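Local coordinates for sigma-C capsid protein (Avian reovirus, PDB 2VRS) that forms the trimeric fibre of the virion, attaches the virus to host cells and induces their apoptosis, at residues L122-S136 and R184-A198. Residues are numbered along the deposited sequence; the frame is centred on the assembly and turned at random.
Sequences LTVTSNVVLLTFDLS and RVFTITFPTGGDGTA
Phe133 packs against Phe186 where antiparallel strands 128-134 and 185-191 pair in the beta-barrel of the C-terminal domain of the fibre. Phe133 CB lies 3.5 Å above one face of the Phe186 ring, near its rim, in a CH-pi contact. From there CG and CD2 run on past CZ and CE2 of Phe186, the two planes only 14° apart but slid so far that they hardly overlap; farther out, Phe133 CE2 comes 4.0 Å from Ile188 CD1. Trp87 meets the Phe133 ring edge-to-face from strand 81-92. A second CH-pi contact lies on the same buried face, where Val129 CG1 sits over the Phe190 ring; CG of Phe190 stands between its own backbone N and carbonyl carbon (chi1 62°), which folds the ring back under the valine. On the other face the hydroxyls of Thr132 and Thr187 share a hydrogen bond, OG1 to OG1, of 2.7 Å. The contact continues beyond both ends of the strand pair. At one end, Thr192 OG1 donates to a lone pair of Ser126 O, in the carbonyl plane, at 2.7 Å. At the other, Leu135 CB sits over one face of the Arg184 guanidinium, near its rim, while Arg184 NH2 donates within its plane to Ser136 OG at 3.1 Å.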
ATOM      1  N   LEU C 122      16.193 -34.994  -6.803  1.00 25.45           N
ATOM      2  CA  LEU C 122      15.286 -35.432  -5.764  1.00 25.08           C
ATOM      3  C   LEU C 122      14.659 -36.714  -6.247  1.00 25.85           C
ATOM      4  O   LEU C 122      14.116 -36.785  -7.356  1.00 25.73           O
ATOM      5  CB  LEU C 122      14.226 -34.332  -5.547  1.00 27.57           C
ATOM      6  CG  LEU C 122      13.316 -34.408  -4.337  1.00 29.76           C
ATOM      7  CD1 LEU C 122      14.065 -34.017  -3.083  1.00 21.91           C
ATOM      8  CD2 LEU C 122      12.107 -33.469  -4.560  1.00 28.32           C
ATOM      9  N   THR C 123      14.776 -37.772  -5.446  1.00 24.40           N
ATOM     10  CA  THR C 123      14.145 -39.029  -5.799  1.00 25.46           C
ATOM     11  C   THR C 123      12.704 -38.981  -5.312  1.00 24.20           C
ATOM     12  O   THR C 123      12.453 -38.598  -4.169  1.00 28.73           O
ATOM     13  CB  THR C 123      14.874 -40.210  -5.123  1.00 29.83           C
ATOM     14  OG1 THR C 123      16.159 -40.331  -5.729  1.00 33.36           O
ATOM     15  CG2 THR C 123      14.079 -41.507  -5.300  1.00 25.75           C
ATOM     16  N   VAL C 124      11.783 -39.308  -6.215  1.00 27.94           N
ATOM     17  CA  VAL C 124      10.346 -39.283  -5.923  1.00 27.16           C
ATOM     18  C   VAL C 124       9.823 -40.689  -6.112  1.00 32.99           C
ATOM     19  O   VAL C 124      10.436 -41.500  -6.814  1.00 33.82           O
ATOM     20  CB  VAL C 124       9.544 -38.277  -6.821  1.00 27.84           C
ATOM     21  CG1 VAL C 124       9.962 -36.829  -6.504  1.00 29.51           C
ATOM     22  CG2 VAL C 124       9.705 -38.589  -8.308  1.00 27.17           C
ATOM     23  N   THR C 125       8.697 -40.982  -5.471  1.00 30.88           N
ATOM     24  CA  THR C 125       8.115 -42.323  -5.538  1.00 30.36           C
ATOM     25  C   THR C 125       6.659 -42.338  -5.962  1.00 34.45           C
ATOM     26  O   THR C 125       6.068 -43.401  -6.102  1.00 31.67           O
ATOM     27  CB  THR C 125       8.260 -43.047  -4.194  1.00 29.91           C
ATOM     28  OG1 THR C 125       7.600 -42.296  -3.175  1.00 31.79           O
ATOM     29  CG2 THR C 125       9.727 -43.178  -3.811  1.00 34.06           C
ATOM     30  N   SER C 126       6.086 -41.164  -6.207  1.00 30.11           N
ATOM     31  CA  SER C 126       4.668 -41.069  -6.485  1.00 31.10           C
ATOM     32  C   SER C 126       4.393 -40.024  -7.558  1.00 30.02           C
ATOM     33  O   SER C 126       5.336 -39.478  -8.141  1.00 30.59           O
ATOM     34  CB  SER C 126       3.909 -40.774  -5.186  1.00 33.22           C
ATOM     35  OG  SER C 126       2.524 -40.629  -5.446  1.00 47.04           O
ATOM     36  N   ASN C 127       3.116 -39.774  -7.852  1.00 27.43           N
ATOM     37  CA  ASN C 127       2.747 -38.797  -8.889  1.00 28.72           C
ATOM     38  C   ASN C 127       2.648 -37.347  -8.362  1.00 24.62           C
ATOM     39  O   ASN C 127       2.431 -36.408  -9.129  1.00 25.27           O
ATOM     40  CB  ASN C 127       1.463 -39.215  -9.601  1.00 31.25           C
ATOM     41  CG  ASN C 127       0.261 -39.251  -8.672  1.00 34.92           C
ATOM     42  OD1 ASN C 127       0.401 -39.386  -7.464  1.00 38.58           O
ATOM     43  ND2 ASN C 127      -0.930 -39.152  -9.246  1.00 43.69           N
ATOM     44  N   VAL C 128       2.786 -37.200  -7.053  1.00 23.02           N
ATOM     45  CA  VAL C 128       2.739 -35.894  -6.362  1.00 22.71           C
ATOM     46  C   VAL C 128       3.800 -35.948  -5.264  1.00 24.14           C
ATOM     47  O   VAL C 128       4.025 -37.007  -4.669  1.00 23.20           O
ATOM     48  CB  VAL C 128       1.339 -35.623  -5.728  1.00 26.88           C
ATOM     49  CG1 VAL C 128       1.363 -34.352  -4.897  1.00 24.84           C
ATOM     50  CG2 VAL C 128       0.264 -35.485  -6.796  1.00 32.74           C
ATOM     51  N   VAL C 129       4.463 -34.825  -4.996  1.00 22.06           N
ATOM     52  CA  VAL C 129       5.451 -34.749  -3.934  1.00 20.17           C
ATOM     53  C   VAL C 129       5.245 -33.440  -3.161  1.00 23.34           C
ATOM     54  O   VAL C 129       4.758 -32.446  -3.736  1.00 22.48           O
ATOM     55  CB  VAL C 129       6.888 -34.825  -4.495  1.00 21.85           C
ATOM     56  CG1 VAL C 129       7.194 -33.626  -5.423  1.00 20.19           C
ATOM     57  CG2 VAL C 129       7.931 -34.926  -3.385  1.00 21.60           C
ATOM     58  N   LEU C 130       5.601 -33.473  -1.872  1.00 19.19           N
ATOM     59  CA  LEU C 130       5.606 -32.297  -1.025  1.00 20.56           C
ATOM     60  C   LEU C 130       7.051 -31.902  -0.736  1.00 24.28           C
ATOM     61  O   LEU C 130       7.913 -32.758  -0.513  1.00 24.21           O
ATOM     62  CB  LEU C 130       4.843 -32.570   0.275  1.00 19.85           C
ATOM     63  CG  LEU C 130       3.332 -32.344   0.252  1.00 24.39           C
ATOM     64  CD1 LEU C 130       2.535 -33.142  -0.794  1.00 20.88           C
ATOM     65  CD2 LEU C 130       2.763 -32.566   1.666  1.00 26.26           C
ATOM     66  N   LEU C 131       7.309 -30.605  -0.735  1.00 17.25           N
ATOM     67  CA  LEU C 131       8.685 -30.075  -0.510  1.00 16.69           C
ATOM     68  C   LEU C 131       8.576 -28.947   0.483  1.00 19.52           C
ATOM     69  O   LEU C 131       7.874 -27.968   0.259  1.00 16.40           O
ATOM     70  CB  LEU C 131       9.265 -29.554  -1.818  1.00 18.31           C
ATOM     71  CG  LEU C 131      10.779 -29.419  -1.901  1.00 23.40           C
ATOM     72  CD1 LEU C 131      11.445 -30.804  -1.606  1.00 24.35           C
ATOM     73  CD2 LEU C 131      11.252 -28.892  -3.297  1.00 21.71           C
ATOM     74  N   THR C 132       9.291 -29.107   1.583  1.00 20.75           N
ATOM     75  CA  THR C 132       9.191 -28.217   2.725  1.00 18.61           C
ATOM     76  C   THR C 132      10.377 -27.238   2.799  1.00 17.24           C
ATOM     77  O   THR C 132      11.538 -27.615   2.591  1.00 21.17           O
ATOM     78  CB  THR C 132       8.964 -29.057   4.030  1.00 16.39           C
ATOM     79  OG1 THR C 132       7.664 -29.653   3.960  1.00 21.19           O
ATOM     80  CG2 THR C 132       9.047 -28.137   5.282  1.00 18.06           C
ATOM     81  N   PHE C 133      10.066 -25.970   3.113  1.00 14.76           N
ATOM     82  CA  PHE C 133      11.040 -24.859   3.183  1.00 16.94           C
ATOM     83  C   PHE C 133      10.898 -24.236   4.579  1.00 16.75           C
ATOM     84  O   PHE C 133      10.079 -23.377   4.821  1.00 16.92           O
ATOM     85  CB  PHE C 133      10.725 -23.811   2.102  1.00 14.08           C
ATOM     86  CG  PHE C 133      11.036 -24.296   0.723  1.00 16.95           C
ATOM     87  CD1 PHE C 133      12.309 -24.090   0.195  1.00 17.00           C
ATOM     88  CD2 PHE C 133      10.075 -25.015  -0.002  1.00 15.29           C
ATOM     89  CE1 PHE C 133      12.628 -24.562  -1.095  1.00 16.42           C
ATOM     90  CE2 PHE C 133      10.389 -25.540  -1.313  1.00 16.80           C
ATOM     91  CZ  PHE C 133      11.652 -25.294  -1.850  1.00 14.88           C
ATOM     92  N   ASP C 134      11.734 -24.702   5.485  1.00 14.64           N
ATOM     93  CA  ASP C 134      11.766 -24.229   6.878  1.00 16.90           C
ATOM     94  C   ASP C 134      12.946 -23.296   7.005  1.00 15.63           C
ATOM     95  O   ASP C 134      14.045 -23.650   6.561  1.00 18.88           O
ATOM     96  CB  ASP C 134      12.023 -25.492   7.720  1.00 21.15           C
ATOM     97  CG  ASP C 134      12.104 -25.233   9.213  1.00 24.52           C
ATOM     98  OD1 ASP C 134      12.362 -24.104   9.669  1.00 22.40           O
ATOM     99  OD2 ASP C 134      11.939 -26.249   9.940  1.00 25.82           O
ATOM    100  N   LEU C 135      12.750 -22.122   7.610  1.00 18.52           N
ATOM    101  CA  LEU C 135      13.868 -21.117   7.702  1.00 18.13           C
ATOM    102  C   LEU C 135      15.107 -21.689   8.391  1.00 20.22           C
ATOM    103  O   LEU C 135      16.227 -21.255   8.101  1.00 18.98           O
ATOM    104  CB  LEU C 135      13.425 -19.845   8.419  1.00 18.39           C
ATOM    105  CG  LEU C 135      12.313 -18.987   7.797  1.00 17.08           C
ATOM    106  CD1 LEU C 135      12.092 -17.773   8.755  1.00 20.15           C
ATOM    107  CD2 LEU C 135      12.712 -18.554   6.365  1.00 20.67           C
ATOM    108  N   SER C 136      14.909 -22.671   9.288  1.00 21.95           N
ATOM    109  CA  SER C 136      16.037 -23.339   9.967  1.00 23.88           C
ATOM    110  C   SER C 136      16.979 -24.122   9.072  1.00 23.11           C
ATOM    111  O   SER C 136      18.119 -24.372   9.476  1.00 23.55           O
ATOM    112  CB  SER C 136      15.524 -24.259  11.076  1.00 21.86           C
ATOM    113  OG  SER C 136      15.017 -23.442  12.108  1.00 26.16           O
ATOM    114  N   ARG C 184       7.466 -19.867  10.152  1.00 19.98           N
ATOM    115  CA  ARG C 184       8.816 -20.171   9.649  1.00 20.72           C
ATOM    116  C   ARG C 184       8.859 -21.245   8.562  1.00 20.94           C
ATOM    117  O   ARG C 184       9.927 -21.530   8.033  1.00 19.12           O
ATOM    118  CB  ARG C 184       9.749 -20.620  10.789  1.00 18.98           C
ATOM    119  CG  ARG C 184      10.031 -19.517  11.812  1.00 24.62           C
ATOM    120  CD  ARG C 184      10.892 -20.072  12.970  1.00 26.13           C
ATOM    121  NE  ARG C 184      12.212 -20.568  12.562  1.00 27.07           N
ATOM    122  CZ  ARG C 184      13.308 -19.827  12.471  1.00 22.31           C
ATOM    123  NH1 ARG C 184      13.268 -18.534  12.734  1.00 27.73           N
ATOM    124  NH2 ARG C 184      14.464 -20.385  12.109  1.00 32.80           N
ATOM    125  N   VAL C 185       7.720 -21.854   8.237  1.00 19.58           N
ATOM    126  CA  VAL C 185       7.762 -23.073   7.416  1.00 19.85           C
ATOM    127  C   VAL C 185       6.627 -23.084   6.411  1.00 19.19           C
ATOM    128  O   VAL C 185       5.465 -22.985   6.792  1.00 17.31           O
ATOM    129  CB  VAL C 185       7.623 -24.388   8.285  1.00 17.06           C
ATOM    130  CG1 VAL C 185       7.692 -25.645   7.403  1.00 17.96           C
ATOM    131  CG2 VAL C 185       8.650 -24.429   9.383  1.00 18.91           C
ATOM    132  N   PHE C 186       6.950 -23.245   5.127  1.00 17.40           N
ATOM    133  CA  PHE C 186       5.945 -23.537   4.142  1.00 18.11           C
ATOM    134  C   PHE C 186       6.287 -24.808   3.391  1.00 19.24           C
ATOM    135  O   PHE C 186       7.449 -25.234   3.342  1.00 18.54           O
ATOM    136  CB  PHE C 186       5.659 -22.371   3.153  1.00 15.78           C
ATOM    137  CG  PHE C 186       6.778 -22.083   2.173  1.00 14.76           C
ATOM    138  CD1 PHE C 186       7.803 -21.208   2.537  1.00 15.23           C
ATOM    139  CD2 PHE C 186       6.746 -22.611   0.848  1.00 14.62           C
ATOM    140  CE1 PHE C 186       8.809 -20.895   1.643  1.00 17.10           C
ATOM    141  CE2 PHE C 186       7.741 -22.291  -0.082  1.00 16.29           C
ATOM    142  CZ  PHE C 186       8.797 -21.442   0.327  1.00 14.89           C
ATOM    143  N   THR C 187       5.252 -25.425   2.864  1.00 16.45           N
ATOM    144  CA  THR C 187       5.375 -26.644   2.064  1.00 17.35           C
ATOM    145  C   THR C 187       4.651 -26.450   0.726  1.00 18.21           C
ATOM    146  O   THR C 187       3.535 -25.934   0.676  1.00 17.24           O
ATOM    147  CB  THR C 187       4.795 -27.850   2.840  1.00 17.74           C
ATOM    148  OG1 THR C 187       5.548 -28.001   4.057  1.00 19.42           O
ATOM    149  CG2 THR C 187       4.874 -29.137   2.009  1.00 18.71           C
ATOM    150  N   ILE C 188       5.323 -26.818  -0.354  1.00 16.27           N
ATOM    151  CA  ILE C 188       4.699 -26.822  -1.662  1.00 18.07           C
ATOM    152  C   ILE C 188       4.346 -28.250  -2.101  1.00 18.30           C
ATOM    153  O   ILE C 188       5.052 -29.202  -1.753  1.00 18.67           O
ATOM    154  CB  ILE C 188       5.591 -26.123  -2.704  1.00 17.43           C
ATOM    155  CG1 ILE C 188       6.856 -26.921  -2.984  1.00 20.49           C
ATOM    156  CG2 ILE C 188       5.878 -24.681  -2.212  1.00 16.68           C
ATOM    157  CD1 ILE C 188       7.706 -26.334  -4.127  1.00 20.07           C
ATOM    158  N   THR C 189       3.263 -28.369  -2.863  1.00 18.20           N
ATOM    159  CA  THR C 189       2.781 -29.653  -3.382  1.00 16.40           C
ATOM    160  C   THR C 189       2.736 -29.557  -4.912  1.00 18.69           C
ATOM    161  O   THR C 189       2.167 -28.603  -5.467  1.00 19.79           O
ATOM    162  CB  THR C 189       1.361 -29.904  -2.860  1.00 22.09           C
ATOM    163  OG1 THR C 189       1.398 -30.003  -1.423  1.00 22.25           O
ATOM    164  CG2 THR C 189       0.793 -31.178  -3.485  1.00 20.33           C
ATOM    165  N   PHE C 190       3.332 -30.526  -5.600  1.00 19.82           N
ATOM    166  CA  PHE C 190       3.358 -30.486  -7.056  1.00 19.09           C
ATOM    167  C   PHE C 190       3.453 -31.857  -7.725  1.00 18.18           C
ATOM    168  O   PHE C 190       3.944 -32.818  -7.112  1.00 20.06           O
ATOM    169  CB  PHE C 190       4.459 -29.513  -7.546  1.00 17.59           C
ATOM    170  CG  PHE C 190       5.869 -29.895  -7.144  1.00 17.58           C
ATOM    171  CD1 PHE C 190       6.444 -29.405  -5.974  1.00 20.10           C
ATOM    172  CD2 PHE C 190       6.660 -30.707  -7.989  1.00 19.18           C
ATOM    173  CE1 PHE C 190       7.761 -29.745  -5.628  1.00 23.32           C
ATOM    174  CE2 PHE C 190       7.961 -31.060  -7.627  1.00 21.14           C
ATOM    175  CZ  PHE C 190       8.518 -30.565  -6.465  1.00 20.82           C
ATOM    176  N   PRO C 191       2.939 -31.961  -8.970  1.00 24.15           N
ATOM    177  CA  PRO C 191       3.039 -33.192  -9.737  1.00 23.70           C
ATOM    178  C   PRO C 191       4.493 -33.479 -10.050  1.00 22.87           C
ATOM    179  O   PRO C 191       5.282 -32.541 -10.286  1.00 21.38           O
ATOM    180  CB  PRO C 191       2.307 -32.852 -11.059  1.00 24.24           C
ATOM    181  CG  PRO C 191       1.487 -31.662 -10.759  1.00 25.07           C
ATOM    182  CD  PRO C 191       2.251 -30.891  -9.742  1.00 24.36           C
ATOM    183  N   THR C 192       4.839 -34.765 -10.070  1.00 23.14           N
ATOM    184  CA  THR C 192       6.195 -35.214 -10.382  1.00 24.04           C
ATOM    185  C   THR C 192       6.416 -35.601 -11.854  1.00 24.42           C
ATOM    186  O   THR C 192       7.562 -35.896 -12.245  1.00 24.51           O
ATOM    187  CB  THR C 192       6.552 -36.447  -9.555  1.00 25.48           C
ATOM    188  OG1 THR C 192       5.644 -37.508  -9.908  1.00 26.15           O
ATOM    189  CG2 THR C 192       6.501 -36.143  -8.046  1.00 22.70           C
ATOM    190  N   GLY C 193       5.348 -35.594 -12.653  1.00 26.74           N
ATOM    191  CA  GLY C 193       5.455 -35.854 -14.094  1.00 34.89           C
ATOM    192  C   GLY C 193       5.399 -37.332 -14.470  1.00 36.04           C
ATOM    193  O   GLY C 193       5.735 -37.692 -15.600  1.00 38.86           O
ATOM    194  N   GLY C 194       4.999 -38.181 -13.525  1.00 37.15           N
ATOM    195  CA  GLY C 194       4.840 -39.618 -13.754  1.00 37.82           C
ATOM    196  C   GLY C 194       4.471 -40.395 -12.500  1.00 39.25           C
ATOM    197  O   GLY C 194       3.955 -39.834 -11.535  1.00 34.70           O
ATOM    198  N   ASP C 195       4.727 -41.699 -12.519  1.00 40.05           N
ATOM    199  CA  ASP C 195       4.449 -42.573 -11.383  1.00 40.07           C
ATOM    200  C   ASP C 195       5.684 -43.382 -11.028  1.00 39.81           C
ATOM    201  O   ASP C 195       6.649 -43.429 -11.804  1.00 38.55           O
ATOM    202  CB  ASP C 195       3.265 -43.507 -11.691  1.00 45.64           C
ATOM    203  CG  ASP C 195       1.954 -42.753 -11.884  1.00 53.86           C
ATOM    204  OD1 ASP C 195       1.308 -42.404 -10.871  1.00 64.38           O
ATOM    205  OD2 ASP C 195       1.555 -42.526 -13.049  1.00 62.58           O
ATOM    206  N   GLY C 196       5.667 -43.996  -9.847  1.00 37.32           N
ATOM    207  CA  GLY C 196       6.751 -44.865  -9.424  1.00 38.43           C
ATOM    208  C   GLY C 196       8.026 -44.146  -9.039  1.00 42.11           C
ATOM    209  O   GLY C 196       8.063 -42.905  -9.004  1.00 39.24           O
ATOM    210  N   THR C 197       9.059 -44.931  -8.724  1.00 39.73           N
ATOM    211  CA  THR C 197      10.374 -44.391  -8.354  1.00 40.51           C
ATOM    212  C   THR C 197      11.016 -43.754  -9.580  1.00 40.94           C
ATOM    213  O   THR C 197      11.005 -44.323 -10.679  1.00 43.77           O
ATOM    214  CB  THR C 197      11.298 -45.461  -7.695  1.00 40.22           C
ATOM    215  OG1 THR C 197      10.782 -45.806  -6.397  1.00 45.22           O
ATOM    216  CG2 THR C 197      12.726 -44.935  -7.506  1.00 39.75           C
ATOM    217  N   ALA C 198      11.554 -42.553  -9.382  1.00 34.70           N
ATOM    218  CA  ALA C 198      12.113 -41.770 -10.468  1.00 30.61           C
ATOM    219  C   ALA C 198      12.895 -40.643  -9.860  1.00 30.83           C
ATOM    220  O   ALA C 198      12.847 -40.419  -8.650  1.00 30.42           O
ATOM    221  CB  ALA C 198      11.017 -41.227 -11.354  1.00 34.77           C
TER
HETATM  222  O   HOH W   1       7.109 -40.650  -9.955  1.00 38.23           O
HETATM  223  O   HOH W   2       2.483 -36.379 -12.066  1.00 36.29           O
HETATM  224  O   HOH W   3       9.862 -20.452   5.147  1.00 17.20           O
HETATM  225  O   HOH W   4      11.973 -23.322  12.183  1.00 25.98           O